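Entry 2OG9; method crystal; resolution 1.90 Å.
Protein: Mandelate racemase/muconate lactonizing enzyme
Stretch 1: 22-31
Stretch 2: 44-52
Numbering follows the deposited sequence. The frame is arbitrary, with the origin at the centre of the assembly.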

# COMPACT_ATOMS: atom_id res chain seq x y z
N SER A 22 27.41 32.65 -25.17
CA SER A 22 25.96 32.80 -25.09
C SER A 22 25.55 33.33 -26.45
O SER A 22 25.74 34.50 -26.77
N CYS A 23 24.98 32.44 -27.26
CA CYS A 23 24.56 32.74 -28.62
C CYS A 23 23.05 32.87 -28.76
O CYS A 23 22.31 31.95 -28.41
N TYR A 24 22.58 34.01 -29.27
CA TYR A 24 21.15 34.22 -29.44
C TYR A 24 20.69 33.91 -30.85
O TYR A 24 20.92 34.69 -31.79
N LEU A 25 20.04 32.76 -30.99
CA LEU A 25 19.52 32.28 -32.26
C LEU A 25 18.22 32.98 -32.64
O LEU A 25 17.20 32.82 -31.96
N PRO A 26 18.23 33.77 -33.71
CA PRO A 26 17.00 34.45 -34.11
C PRO A 26 16.10 33.46 -34.83
O PRO A 26 16.58 32.63 -35.60
N LEU A 27 14.80 33.52 -34.57
CA LEU A 27 13.88 32.60 -35.23
C LEU A 27 13.26 33.28 -36.44
O LEU A 27 12.80 34.42 -36.35
N ALA A 28 13.28 32.59 -37.58
CA ALA A 28 12.73 33.14 -38.81
C ALA A 28 11.24 33.41 -38.64
O ALA A 28 10.68 34.27 -39.32
N THR A 29 10.62 32.68 -37.73
CA THR A 29 9.20 32.83 -37.47
C THR A 29 8.88 32.90 -35.98
O THR A 29 9.03 31.91 -35.26
N PRO A 30 8.44 34.07 -35.50
CA PRO A 30 8.09 34.25 -34.09
C PRO A 30 6.98 33.28 -33.68
O PRO A 30 6.11 32.95 -34.50
N ILE A 31 7.01 32.82 -32.44
CA ILE A 31 5.99 31.89 -31.96
C ILE A 31 5.53 32.20 -30.54
O ILE A 31 6.29 32.71 -29.72
N MSE A 44 7.70 34.62 -28.87
CA MSE A 44 9.12 34.28 -28.78
C MSE A 44 9.78 34.44 -30.15
O MSE A 44 9.38 33.81 -31.12
N THR A 45 10.82 35.27 -30.21
CA THR A 45 11.51 35.54 -31.47
C THR A 45 12.94 35.03 -31.52
O THR A 45 13.61 35.17 -32.55
N GLU A 46 13.42 34.46 -30.42
CA GLU A 46 14.79 33.95 -30.38
C GLU A 46 14.99 32.91 -29.28
O GLU A 46 14.16 32.77 -28.38
N ILE A 47 16.09 32.18 -29.37
CA ILE A 47 16.43 31.16 -28.38
C ILE A 47 17.88 31.37 -27.96
O ILE A 47 18.77 31.46 -28.81
N ALA A 48 18.11 31.46 -26.65
CA ALA A 48 19.46 31.65 -26.14
C ALA A 48 20.17 30.31 -26.03
O ALA A 48 19.70 29.42 -25.33
N ILE A 49 21.30 30.17 -26.72
CA ILE A 49 22.04 28.91 -26.69
C ILE A 49 23.35 29.11 -25.94
O ILE A 49 24.08 30.06 -26.20
N LEU A 50 23.65 28.22 -24.99
CA LEU A 50 24.91 28.31 -24.26
C LEU A 50 25.85 27.24 -24.79
O LEU A 50 25.61 26.05 -24.63
N PHE A 51 26.92 27.67 -25.46
CA PHE A 51 27.89 26.73 -25.99
C PHE A 51 29.07 26.60 -25.04
O PHE A 51 29.53 27.58 -24.45
N ALA A 52 29.55 25.37 -24.88
CA ALA A 52 30.70 25.10 -24.03
C ALA A 52 31.70 24.33 -24.88
O ALA A 52 31.34 23.35 -25.55

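Antiparallel strands settle their polar accounts through the backbone and leave the side chains to pack, and strands 22-26 and 46-52 are a clear example. Cys23 and Ile49 exchange two hydrogen bonds, Cys23 N to Ile49 O at 2.8 Å and Ile49 N to Cys23 O at 2.7 Å. Leu25 and Ile47 repeat the pattern, with Leu25 N to Ile47 O at 2.8 Å and Ile47 N to Leu25 O at 2.9 Å. Beyond Pro26, which has no amide hydrogen to offer, Leu27 N reaches Thr45 O at 2.9 Å, and Ile31 N reaches Met44 O, also at 2.9 Å; Met44 N returns a short bond to Ile31 O at 2.5 Å. Glu46 N is the exception, buried without a partner.

With the backbone thus paired, the side chains make apolar contacts. On the Cys23 face, Cys23 (t) sets CB 3.9 Å from CE2 at the ring edge of Phe51 (m). Leu27 (m, t) points toward the second stretch, its CD1 3.8 Å from CE of selenomethionine Met44, which Ile31 CD1 approaches to 3.4 Å. On the opposite face, Ala48 CB lies over the Tyr24 ring, 3.6 Å from Tyr24 CE1, in a CH-pi contact. Glu46 OE1 finds its hydrogen bond elsewhere in the structure.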

# COMPACT_ATOMS: atom_id res chain seq x y z
CB SER A 22 25.57 33.79 -23.99
OG SER A 22 24.16 33.81 -23.82
CB CYS A 23 25.09 31.64 -29.53
SG CYS A 23 24.58 31.74 -31.24
CB TYR A 24 20.77 35.64 -29.04
CG TYR A 24 20.78 35.82 -27.54
CD1 TYR A 24 19.59 35.79 -26.81
CD2 TYR A 24 21.98 35.96 -26.85
CE1 TYR A 24 19.60 35.90 -25.42
CE2 TYR A 24 22.00 36.07 -25.46
CZ TYR A 24 20.81 36.04 -24.75
OH TYR A 24 20.83 36.16 -23.38
CB LEU A 25 19.27 30.77 -32.16
CG LEU A 25 18.58 30.08 -33.34
CD1 LEU A 25 19.47 30.14 -34.56
CD2 LEU A 25 18.28 28.62 -32.96
CB PRO A 26 17.51 35.56 -35.03
CG PRO A 26 18.65 34.90 -35.71
CD PRO A 26 19.35 34.16 -34.59
CB LEU A 27 12.79 32.15 -34.25
CG LEU A 27 13.29 31.43 -32.99
CD1 LEU A 27 12.11 31.02 -32.13
CD2 LEU A 27 14.11 30.21 -33.38
CB ALA A 28 12.95 32.16 -39.96
CB THR A 29 8.41 31.66 -38.09
OG1 THR A 29 7.07 31.66 -37.58
CG2 THR A 29 9.08 30.32 -37.77
CB PRO A 30 7.64 35.70 -34.03
CG PRO A 30 8.46 36.35 -35.10
CD PRO A 30 8.35 35.35 -36.22
CB ILE A 31 6.48 30.42 -32.02
CG1 ILE A 31 7.61 30.20 -31.02
CG2 ILE A 31 6.95 30.09 -33.43
CD1 ILE A 31 8.91 30.89 -31.37
CB MSE A 44 9.30 32.85 -28.28
CG MSE A 44 10.75 32.41 -28.18
SE MSE A 44 10.92 30.71 -27.30
CE MSE A 44 10.80 29.54 -28.83
CB THR A 45 11.52 37.05 -31.76
OG1 THR A 45 12.28 37.72 -30.75
CG2 THR A 45 10.10 37.60 -31.77
CB GLU A 46 15.76 35.11 -30.17
CG GLU A 46 15.38 36.04 -29.03
CD GLU A 46 16.43 37.10 -28.76
OE1 GLU A 46 17.01 37.63 -29.74
OE2 GLU A 46 16.68 37.41 -27.58
CB ILE A 47 16.26 29.73 -28.94
CG1 ILE A 47 14.79 29.49 -29.30
CG2 ILE A 47 16.72 28.70 -27.91
CD1 ILE A 47 14.53 28.12 -29.90
CB ALA A 48 19.40 32.33 -24.76
CB ILE A 49 22.40 28.43 -28.12
CG1 ILE A 49 21.15 28.39 -29.01
CG2 ILE A 49 23.06 27.06 -28.05
CD1 ILE A 49 20.12 27.36 -28.61
CB LEU A 50 24.69 28.08 -22.75
CG LEU A 50 25.99 27.92 -21.95
CD1 LEU A 50 26.77 29.22 -22.00
CD2 LEU A 50 25.69 27.52 -20.52
CB PHE A 51 28.42 27.21 -27.35
CG PHE A 51 27.45 27.02 -28.48
CD1 PHE A 51 27.13 25.74 -28.92
CD2 PHE A 51 26.87 28.12 -29.11
CE1 PHE A 51 26.23 25.56 -29.98
CE2 PHE A 51 25.97 27.94 -30.16
CZ PHE A 51 25.65 26.66 -30.60
CB ALA A 52 30.30 24.27 -22.82